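Side-chain contacts in N-acetylmuramoyl-L-alanine amidase domain-containing protein SAOUHSC_02979 (PDB 5T1Q), which probably acts as a secreted amidase on the bacterial cell wall, the chain here joining a glucosaminidase-family part to a C-terminal CHAP domain: residues S35-D40 and N200-H205; D59-V64 and K204-T209; D79-V84 and K179-H184. One frame throughout, in Å; residues are numbered along the deposited sequence.

Contact 1: S35-D40 and N200-H205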
loop_
_atom_site.group_PDB
_atom_site.type_symbol
_atom_site.label_atom_id
_atom_site.label_comp_id
_atom_site.label_asym_id
_atom_site.label_seq_id
_atom_site.Cartn_x
_atom_site.Cartn_y
_atom_site.Cartn_z
ATOM N N SER A 35 -0.304 2.885 0.524
ATOM C CA SER A 35 0.923 2.844 -0.282
ATOM C C SER A 35 1.474 1.444 -0.477
ATOM O O SER A 35 1.392 0.614 0.409
ATOM C CB SER A 35 2.008 3.697 0.359
ATOM O OG SER A 35 1.557 5.019 0.551
ATOM N N LEU A 36 2.038 1.215 -1.652
ATOM C CA LEU A 36 2.679 -0.030 -1.996
ATOM C C LEU A 36 4.187 0.178 -1.952
ATOM O O LEU A 36 4.677 1.288 -2.151
ATOM C CB LEU A 36 2.246 -0.488 -3.376
ATOM C CG LEU A 36 0.737 -0.770 -3.455
ATOM C CD1 LEU A 36 0.323 -0.891 -4.895
ATOM C CD2 LEU A 36 0.360 -2.013 -2.660
ATOM N N PHE A 37 4.897 -0.908 -1.679
ATOM C CA PHE A 37 6.339 -0.906 -1.526
ATOM C C PHE A 37 6.978 -2.096 -2.214
ATOM O O PHE A 37 6.373 -3.165 -2.331
ATOM C CB PHE A 37 6.700 -0.994 -0.041
ATOM C CG PHE A 37 6.262 0.188 0.757
ATOM C CD1 PHE A 37 4.973 0.265 1.248
ATOM C CD2 PHE A 37 7.141 1.238 1.008
ATOM C CE1 PHE A 37 4.561 1.360 1.967
ATOM C CE2 PHE A 37 6.736 2.334 1.737
ATOM C CZ PHE A 37 5.442 2.399 2.212
ATOM N N GLU A 38 8.223 -1.910 -2.630
ATOM C CA GLU A 38 8.998 -2.982 -3.242
ATOM C C GLU A 38 10.235 -3.173 -2.368
ATOM O O GLU A 38 10.623 -2.263 -1.620
ATOM C CB GLU A 38 9.333 -2.602 -4.680
ATOM C CG GLU A 38 9.497 -3.792 -5.621
ATOM C CD GLU A 38 9.260 -3.436 -7.075
ATOM O OE1 GLU A 38 8.729 -2.341 -7.350
ATOM O OE2 GLU A 38 9.585 -4.265 -7.952
ATOM N N THR A 39 10.818 -4.369 -2.407
ATOM C CA THR A 39 12.041 -4.641 -1.646
ATOM C C THR A 39 13.202 -3.870 -2.260
ATOM O O THR A 39 13.363 -3.848 -3.473
ATOM C CB THR A 39 12.401 -6.141 -1.606
ATOM O OG1 THR A 39 12.182 -6.725 -2.903
ATOM C CG2 THR A 39 11.551 -6.870 -0.565
ATOM N N ASP A 40 13.985 -3.219 -1.403
ATOM C CA ASP A 40 15.153 -2.440 -1.822
ATOM C C ASP A 40 16.163 -3.360 -2.510
ATOM O O ASP A 40 16.616 -4.316 -1.889
ATOM C CB ASP A 40 15.784 -1.800 -0.570
ATOM C CG ASP A 40 17.006 -0.937 -0.869
ATOM O OD1 ASP A 40 17.355 -0.706 -2.044
ATOM O OD2 ASP A 40 17.624 -0.478 0.110
ATOM N N ASN A 200 9.807 4.871 7.501
ATOM C CA ASN A 200 11.191 5.296 7.338
ATOM C C ASN A 200 11.519 5.465 5.860
ATOM O O ASN A 200 12.125 6.456 5.476
ATOM C CB ASN A 200 12.156 4.307 8.024
ATOM C CG ASN A 200 11.972 4.270 9.541
ATOM O OD1 ASN A 200 11.411 5.194 10.136
ATOM N ND2 ASN A 200 12.439 3.202 10.169
ATOM N N SER A 201 11.069 4.521 5.035
ATOM C CA SER A 201 11.291 4.597 3.593
ATOM C C SER A 201 10.667 5.860 2.986
ATOM O O SER A 201 11.270 6.506 2.131
ATOM C CB SER A 201 10.708 3.369 2.899
ATOM O OG SER A 201 10.900 3.454 1.498
ATOM N N ILE A 202 9.453 6.185 3.411
ATOM C CA ILE A 202 8.760 7.371 2.913
ATOM C C ILE A 202 9.495 8.650 3.358
ATOM O O ILE A 202 9.731 9.553 2.560
ATOM C CB ILE A 202 7.294 7.408 3.406
ATOM C CG1 ILE A 202 6.509 6.225 2.827
ATOM C CG2 ILE A 202 6.632 8.721 2.999
ATOM C CD1 ILE A 202 5.143 5.995 3.449
ATOM N N ILE A 203 9.854 8.706 4.635
ATOM C CA ILE A 203 10.528 9.873 5.197
ATOM C C ILE A 203 11.841 10.159 4.489
ATOM O O ILE A 203 12.123 11.311 4.133
ATOM C CB ILE A 203 10.767 9.696 6.708
ATOM C CG1 ILE A 203 9.413 9.665 7.443
ATOM C CG2 ILE A 203 11.638 10.828 7.249
ATOM C CD1 ILE A 203 9.501 9.237 8.880
ATOM N N LYS A 204 12.632 9.113 4.291
ATOM C CA LYS A 204 13.921 9.231 3.647
ATOM C C LYS A 204 13.819 9.713 2.198
ATOM O O LYS A 204 14.392 10.733 1.838
ATOM C CB LYS A 204 14.644 7.882 3.687
ATOM C CG LYS A 204 16.012 7.878 3.030
ATOM C CD LYS A 204 16.658 6.511 3.175
ATOM C CE LYS A 204 17.985 6.450 2.438
ATOM N NZ LYS A 204 18.561 5.075 2.473
ATOM N N HIS A 205 13.059 8.988 1.390
ATOM C CA HIS A 205 12.951 9.279 -0.024
ATOM C C HIS A 205 12.301 10.636 -0.326
ATOM O O HIS A 205 12.772 11.362 -1.197
ATOM C CB HIS A 205 12.204 8.145 -0.740
ATOM C CG HIS A 205 12.169 8.301 -2.222
ATOM N ND1 HIS A 205 11.037 8.694 -2.903
ATOM C CD2 HIS A 205 13.143 8.169 -3.152
ATOM C CE1 HIS A 205 11.311 8.779 -4.193
ATOM N NE2 HIS A 205 12.581 8.465 -4.372
#

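Contact 2: D59-V64 and K204-T209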
loop_
_atom_site.group_PDB
_atom_site.type_symbol
_atom_site.label_atom_id
_atom_site.label_comp_id
_atom_site.label_asym_id
_atom_site.label_seq_id
_atom_site.Cartn_x
_atom_site.Cartn_y
_atom_site.Cartn_z
ATOM N N ASP A 59 1.937 12.136 -7.885
ATOM C CA ASP A 59 0.794 12.346 -6.984
ATOM C C ASP A 59 1.279 12.541 -5.549
ATOM O O ASP A 59 0.792 13.421 -4.849
ATOM C CB ASP A 59 -0.198 11.178 -7.039
ATOM C CG ASP A 59 -1.026 11.158 -8.322
ATOM O OD1 ASP A 59 -1.235 12.232 -8.934
ATOM O OD2 ASP A 59 -1.497 10.064 -8.702
ATOM N N THR A 60 2.254 11.735 -5.136
ATOM C CA THR A 60 2.814 11.822 -3.783
ATOM C C THR A 60 3.480 13.178 -3.554
ATOM O O THR A 60 3.294 13.791 -2.504
ATOM C CB THR A 60 3.798 10.657 -3.475
ATOM O OG1 THR A 60 3.125 9.392 -3.615
ATOM C CG2 THR A 60 4.350 10.765 -2.065
ATOM N N ARG A 61 4.246 13.643 -4.541
ATOM C CA ARG A 61 4.915 14.955 -4.461
ATOM C C ARG A 61 3.888 16.078 -4.274
ATOM O O ARG A 61 4.048 16.929 -3.407
ATOM C CB ARG A 61 5.729 15.216 -5.726
ATOM C CG ARG A 61 7.006 14.390 -5.869
ATOM C CD ARG A 61 7.423 14.330 -7.335
ATOM N NE ARG A 61 8.861 14.183 -7.547
ATOM C CZ ARG A 61 9.567 13.063 -7.398
ATOM N NH1 ARG A 61 10.874 13.081 -7.659
ATOM N NH2 ARG A 61 8.994 11.932 -6.978
ATOM N N GLN A 62 2.835 16.071 -5.087
ATOM C CA GLN A 62 1.784 17.084 -4.977
ATOM C C GLN A 62 0.984 16.942 -3.663
ATOM O O GLN A 62 0.577 17.937 -3.074
ATOM C CB GLN A 62 0.858 17.041 -6.196
ATOM C CG GLN A 62 1.561 17.362 -7.512
ATOM C CD GLN A 62 2.144 18.773 -7.551
ATOM O OE1 GLN A 62 1.506 19.747 -7.125
ATOM N NE2 GLN A 62 3.355 18.891 -8.079
ATOM N N PHE A 63 0.777 15.710 -3.203
ATOM C CA PHE A 63 0.073 15.484 -1.938
ATOM C C PHE A 63 0.892 16.052 -0.770
ATOM O O PHE A 63 0.337 16.637 0.156
ATOM C CB PHE A 63 -0.204 13.991 -1.745
ATOM C CG PHE A 63 -0.810 13.654 -0.422
ATOM C CD1 PHE A 63 -2.166 13.866 -0.189
ATOM C CD2 PHE A 63 -0.031 13.107 0.596
ATOM C CE1 PHE A 63 -2.734 13.540 1.038
ATOM C CE2 PHE A 63 -0.595 12.779 1.824
ATOM C CZ PHE A 63 -1.946 12.999 2.044
ATOM N N VAL A 64 2.208 15.879 -0.822
ATOM C CA VAL A 64 3.087 16.431 0.198
ATOM C C VAL A 64 2.934 17.957 0.242
ATOM O O VAL A 64 2.833 18.534 1.324
ATOM C CB VAL A 64 4.565 16.035 -0.041
ATOM C CG1 VAL A 64 5.505 16.849 0.836
ATOM C CG2 VAL A 64 4.768 14.550 0.223
ATOM N N LYS A 204 12.632 9.113 4.291
ATOM C CA LYS A 204 13.921 9.231 3.647
ATOM C C LYS A 204 13.819 9.713 2.198
ATOM O O LYS A 204 14.392 10.733 1.838
ATOM C CB LYS A 204 14.644 7.882 3.687
ATOM C CG LYS A 204 16.012 7.878 3.030
ATOM C CD LYS A 204 16.658 6.511 3.175
ATOM C CE LYS A 204 17.985 6.450 2.438
ATOM N NZ LYS A 204 18.561 5.075 2.473
ATOM N N HIS A 205 13.059 8.988 1.390
ATOM C CA HIS A 205 12.951 9.279 -0.024
ATOM C C HIS A 205 12.301 10.636 -0.326
ATOM O O HIS A 205 12.772 11.362 -1.197
ATOM C CB HIS A 205 12.204 8.145 -0.740
ATOM C CG HIS A 205 12.169 8.301 -2.222
ATOM N ND1 HIS A 205 11.037 8.694 -2.903
ATOM C CD2 HIS A 205 13.143 8.169 -3.152
ATOM C CE1 HIS A 205 11.311 8.779 -4.193
ATOM N NE2 HIS A 205 12.581 8.465 -4.372
ATOM N N TYR A 206 11.234 10.983 0.388
ATOM C CA TYR A 206 10.578 12.265 0.145
ATOM C C TYR A 206 11.170 13.437 0.949
ATOM O O TYR A 206 10.638 14.543 0.894
ATOM C CB TYR A 206 9.058 12.138 0.287
ATOM C CG TYR A 206 8.464 11.295 -0.826
ATOM C CD1 TYR A 206 8.343 11.808 -2.109
ATOM C CD2 TYR A 206 8.038 9.981 -0.604
ATOM C CE1 TYR A 206 7.815 11.048 -3.142
ATOM C CE2 TYR A 206 7.502 9.211 -1.632
ATOM C CZ TYR A 206 7.396 9.756 -2.904
ATOM O OH TYR A 206 6.872 9.027 -3.949
ATOM N N GLN A 207 12.285 13.185 1.646
ATOM C CA GLN A 207 13.022 14.200 2.400
ATOM C C GLN A 207 12.105 14.992 3.331
ATOM O O GLN A 207 12.143 16.235 3.380
ATOM C CB GLN A 207 13.750 15.143 1.438
ATOM C CG GLN A 207 14.752 14.477 0.508
ATOM C CD GLN A 207 16.020 13.972 1.194
ATOM O OE1 GLN A 207 16.454 14.498 2.212
ATOM N NE2 GLN A 207 16.638 12.966 0.597
ATOM N N LEU A 208 11.297 14.260 4.093
ATOM C CA LEU A 208 10.316 14.880 4.957
ATOM C C LEU A 208 10.872 15.542 6.231
ATOM O O LEU A 208 10.136 16.289 6.893
ATOM C CB LEU A 208 9.219 13.872 5.300
ATOM C CG LEU A 208 8.519 13.202 4.108
ATOM C CD1 LEU A 208 7.448 12.232 4.601
ATOM C CD2 LEU A 208 7.910 14.235 3.166
ATOM N N THR A 209 12.134 15.288 6.593
ATOM C CA THR A 209 12.720 15.947 7.771
ATOM C C THR A 209 12.867 17.455 7.548
ATOM O O THR A 209 12.931 18.225 8.503
ATOM C CB THR A 209 14.106 15.393 8.144
ATOM O OG1 THR A 209 14.982 15.495 7.013
ATOM C CG2 THR A 209 14.004 13.942 8.587
HETATM O O HOH W 1 4.926 7.252 -3.198
#

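Contact 3: D79-V84 and K179-H184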
loop_
_atom_site.group_PDB
_atom_site.type_symbol
_atom_site.label_atom_id
_atom_site.label_comp_id
_atom_site.label_asym_id
_atom_site.label_seq_id
_atom_site.Cartn_x
_atom_site.Cartn_y
_atom_site.Cartn_z
ATOM N N ASP A 79 4.515 19.580 19.463
ATOM C CA ASP A 79 5.629 18.660 19.776
ATOM C C ASP A 79 5.577 17.331 18.977
ATOM O O ASP A 79 5.823 16.252 19.522
ATOM C CB ASP A 79 5.636 18.371 21.294
ATOM C CG ASP A 79 6.923 17.733 21.779
ATOM O OD1 ASP A 79 7.983 17.983 21.174
ATOM O OD2 ASP A 79 6.876 17.008 22.801
ATOM N N ILE A 80 5.263 17.425 17.686
ATOM C CA ILE A 80 5.149 16.253 16.801
ATOM C C ILE A 80 6.109 16.366 15.610
ATOM O O ILE A 80 6.343 17.467 15.096
ATOM C CB ILE A 80 3.690 16.116 16.274
ATOM C CG1 ILE A 80 2.738 15.803 17.436
ATOM C CG2 ILE A 80 3.577 15.035 15.195
ATOM C CD1 ILE A 80 1.268 15.805 17.060
ATOM N N TYR A 81 6.688 15.234 15.200
ATOM C CA TYR A 81 7.520 15.203 13.991
ATOM C C TYR A 81 6.600 15.331 12.788
ATOM O O TYR A 81 5.784 14.442 12.532
ATOM C CB TYR A 81 8.295 13.891 13.845
ATOM C CG TYR A 81 9.539 13.779 14.682
ATOM C CD1 TYR A 81 10.760 14.298 14.224
ATOM C CD2 TYR A 81 9.528 13.109 15.892
ATOM C CE1 TYR A 81 11.919 14.185 14.982
ATOM C CE2 TYR A 81 10.681 12.992 16.657
ATOM C CZ TYR A 81 11.868 13.530 16.202
ATOM O OH TYR A 81 13.000 13.406 16.973
ATOM N N ALA A 82 6.722 16.438 12.063
ATOM C CA ALA A 82 5.936 16.655 10.853
ATOM C C ALA A 82 6.230 15.543 9.833
ATOM O O ALA A 82 5.356 15.124 9.070
ATOM C CB ALA A 82 6.261 18.019 10.260
ATOM N N SER A 83 7.476 15.077 9.832
ATOM C CA SER A 83 7.905 14.004 8.940
ATOM C C SER A 83 7.134 12.717 9.180
ATOM O O SER A 83 6.724 12.049 8.230
ATOM C CB SER A 83 9.402 13.765 9.117
ATOM O OG SER A 83 9.704 13.644 10.489
ATOM N N VAL A 84 6.948 12.359 10.448
ATOM C CA VAL A 84 6.199 11.162 10.789
ATOM C C VAL A 84 4.745 11.375 10.371
ATOM O O VAL A 84 4.145 10.505 9.751
ATOM C CB VAL A 84 6.329 10.807 12.293
ATOM C CG1 VAL A 84 5.424 9.640 12.674
ATOM C CG2 VAL A 84 7.776 10.475 12.635
ATOM N N LYS A 179 13.185 8.025 13.678
ATOM C CA LYS A 179 13.188 6.542 13.691
ATOM C C LYS A 179 12.774 5.927 15.031
ATOM O O LYS A 179 12.322 4.782 15.078
ATOM C CB LYS A 179 14.518 5.944 13.205
ATOM C CG LYS A 179 14.669 5.955 11.685
ATOM C CD LYS A 179 15.695 4.934 11.182
ATOM C CE LYS A 179 17.135 5.409 11.284
ATOM N NZ LYS A 179 17.489 6.324 10.159
ATOM N N ASP A 180 12.937 6.672 16.116
ATOM C CA ASP A 180 12.504 6.190 17.418
ATOM C C ASP A 180 10.978 6.242 17.442
ATOM O O ASP A 180 10.318 5.320 17.929
ATOM C CB ASP A 180 13.110 7.045 18.531
ATOM C CG ASP A 180 14.634 6.930 18.590
ATOM O OD1 ASP A 180 15.130 5.805 18.822
ATOM O OD2 ASP A 180 15.330 7.960 18.422
ATOM N N ALA A 181 10.434 7.309 16.857
ATOM C CA ALA A 181 8.996 7.509 16.784
ATOM C C ALA A 181 8.301 6.477 15.890
ATOM O O ALA A 181 7.301 5.879 16.297
ATOM C CB ALA A 181 8.685 8.918 16.314
ATOM N N THR A 182 8.826 6.247 14.688
ATOM C CA THR A 182 8.219 5.260 13.787
ATOM C C THR A 182 8.231 3.844 14.397
ATOM O O THR A 182 7.273 3.094 14.217
ATOM C CB THR A 182 8.874 5.240 12.391
ATOM O OG1 THR A 182 10.253 4.900 12.504
ATOM C CG2 THR A 182 8.738 6.597 11.691
ATOM N N SER A 183 9.278 3.494 15.145
ATOM C CA SER A 183 9.351 2.150 15.764
ATOM C C SER A 183 8.260 1.930 16.826
ATOM O O SER A 183 7.844 0.795 17.063
ATOM C CB SER A 183 10.719 1.885 16.391
ATOM O OG SER A 183 10.902 2.667 17.553
ATOM N N HIS A 184 7.820 3.008 17.476
ATOM C CA HIS A 184 6.742 2.912 18.479
ATOM C C HIS A 184 5.346 2.897 17.844
ATOM O O HIS A 184 4.376 2.511 18.488
ATOM C CB HIS A 184 6.870 4.007 19.536
ATOM C CG HIS A 184 8.012 3.787 20.481
ATOM N ND1 HIS A 184 9.238 4.403 20.334
ATOM C CD2 HIS A 184 8.118 2.993 21.573
ATOM C CE1 HIS A 184 10.045 4.012 21.304
ATOM N NE2 HIS A 184 9.388 3.159 22.073
#

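Contact 1: S35-D40 and N200-H205
Phe37 and Ile202 carry this contact through apolar packing. The isoleucine comes to the rim of the phenyl ring: Ile202 CD1 lies at the edge, near the ring plane, 3.8 Å from Phe37 CZ. The next carbon back, Ile202 CG1, is 4.0 Å from both Phe37 CZ and Phe37 CE2, so this arm spans the far corner of the ring. The two side chains cross at about a right angle. With Phe37 CG opposite its carbonyl carbon (chi1 -64°), the ring is carried across the gap of 9.0 Å between the CA atoms of Phe37 and Ser201. A large, flat side chain suits a strand that must reach a helix over such a distance, and the long CG1-CD1 arm lets Ile202, whose CB does not itself point at the strand, reach the ring edge.

A looser touch comes from Ser201, whose CB is 4.3 Å from Phe37 CE2, oblique to the ring. Its small side chain turns its polar end to another strand, where Ser201 OG is hydrogen-bonded to the backbone oxygen of Phe52. The buried hydroxyl is thus satisfied beside an apolar neighbour.

Backbone bonds to Gly338 and Ile340 hold Phe37 in place, while Val54 packs on both Phe37 and Ser201. This is helix-on-sheet packing: helix 195-205, of the glucosaminidase-family part, meets strand 37-39 of the mixed sheet.

Contact 2: D59-V64 and K204-T209
The ring of Tyr206 is sandwiched between Thr60 and its own chain neighbour His205. On one face sits the methyl of the threonine: Thr60 CG2 is 3.6 Å from the ring centroid, 23° off the normal, a CH-pi contact displaced toward the phenol end. Its nearest ring atom is Tyr206 CZ, only 3.3 Å from Thr60 CG2, so the fit is tight. The opposite face carries His205 ND1, 3.7 Å above the ring plane, while Tyr206 CE2 in turn lies at the edge of the imidazole.

Arg61 approaches obliquely, its NH2 4.1 Å from Tyr206 CE1, and the guanidinium plane stands 83° from the ring, so this is no stack. Arg61 NH2 forms a salt bridge with Asp56, so the guanidinium's strongest partner lies beyond the ring. Farther along the helix, Val64 CG1 meets Leu208 CD2 at 4.2 Å, a plain aliphatic pair.

Thr60 suits its place because it has two different branches. At chi1 -59° its methyl is anti to the backbone N and faces the ring, while OG1 is hydrogen-bonded to Ser95 and to a water. That water, 2.8 Å from Thr60 OG1 and 2.7 Å from Tyr206 OH, joins the two hydroxyls.

Gln207, with positive phi, is the C-prime residue of a Schellman motif that ends the helix; the turn brings Leu208 round to Val64. Apolar and polar parts are thus sorted within single side chains: methyl and aliphatic groups pack, while the shared water satisfies both hydroxyls and Ser95 also bonds that of Thr60.

Contact 3: D79-V84 and K179-H184
Val84 meets Ala181 and Thr182 through a single methyl: Val84 CG2 is 4.1 Å from Ala181 CB and equally 4.1 Å from Thr182 CG2. It is the branch anti to the carbonyl carbon that enters the angle between these two residues. Ala181, a short side chain aimed at the other segment, fits between Val84 and the ring of Tyr81, its CB lying obliquely 4.3 Å from Tyr81 CD2. The closest CA atoms, those of Val84 and Thr182, are 6.9 Å apart.

One shell out, polar bonds set Tyr81 and Thr182. Tyr81, at the N-cap position of helix 82-93, is tethered by its hydroxyl to the backbone oxygen of Ala175. Thr182 CG2, anti to the carbonyl carbon, meets Val84, while OG1 bonds to Asn200 OD1. Farther along the same segment, Ser183 OG (2.7 Å) and His184 ND1 (2.8 Å) grip Asp180 O from opposite faces of its plane, holding the turn that carries Ala181 and Thr182, where backbone bonds are weak.

Around the contact, Tyr152 of helix 145-158 also packs on Val84, and Leu199 and Ile203 of helix 195-205 pack on Thr182, so helix 178-185 lies wedged against the start of helix 82-93 in an all-helical cluster.

In the fold
Helix 195-205 ties the three together: the segments of contacts 1 and 2 overlap at Lys204 and His205, with centres 11 Å apart, and Ser83 of contact 3 packs against both Ile203 and Leu208. Contact 3 lies about 16 Å from contact 1 and 15 Å from contact 2, centre to centre. Along the chain, strand 37-39 comes first, then helices 58-78 and 82-93, then 178-185 and 195-205, so both segments of contact 3 fall between those of the other two. Contact 3 lies wholly in the glucosaminidase-family part, and contact 2 packs helix 58-78 on the end of its last helix, whereas contact 1 links it to the mixed sheet, most of whose strands belong to the CHAP-containing part.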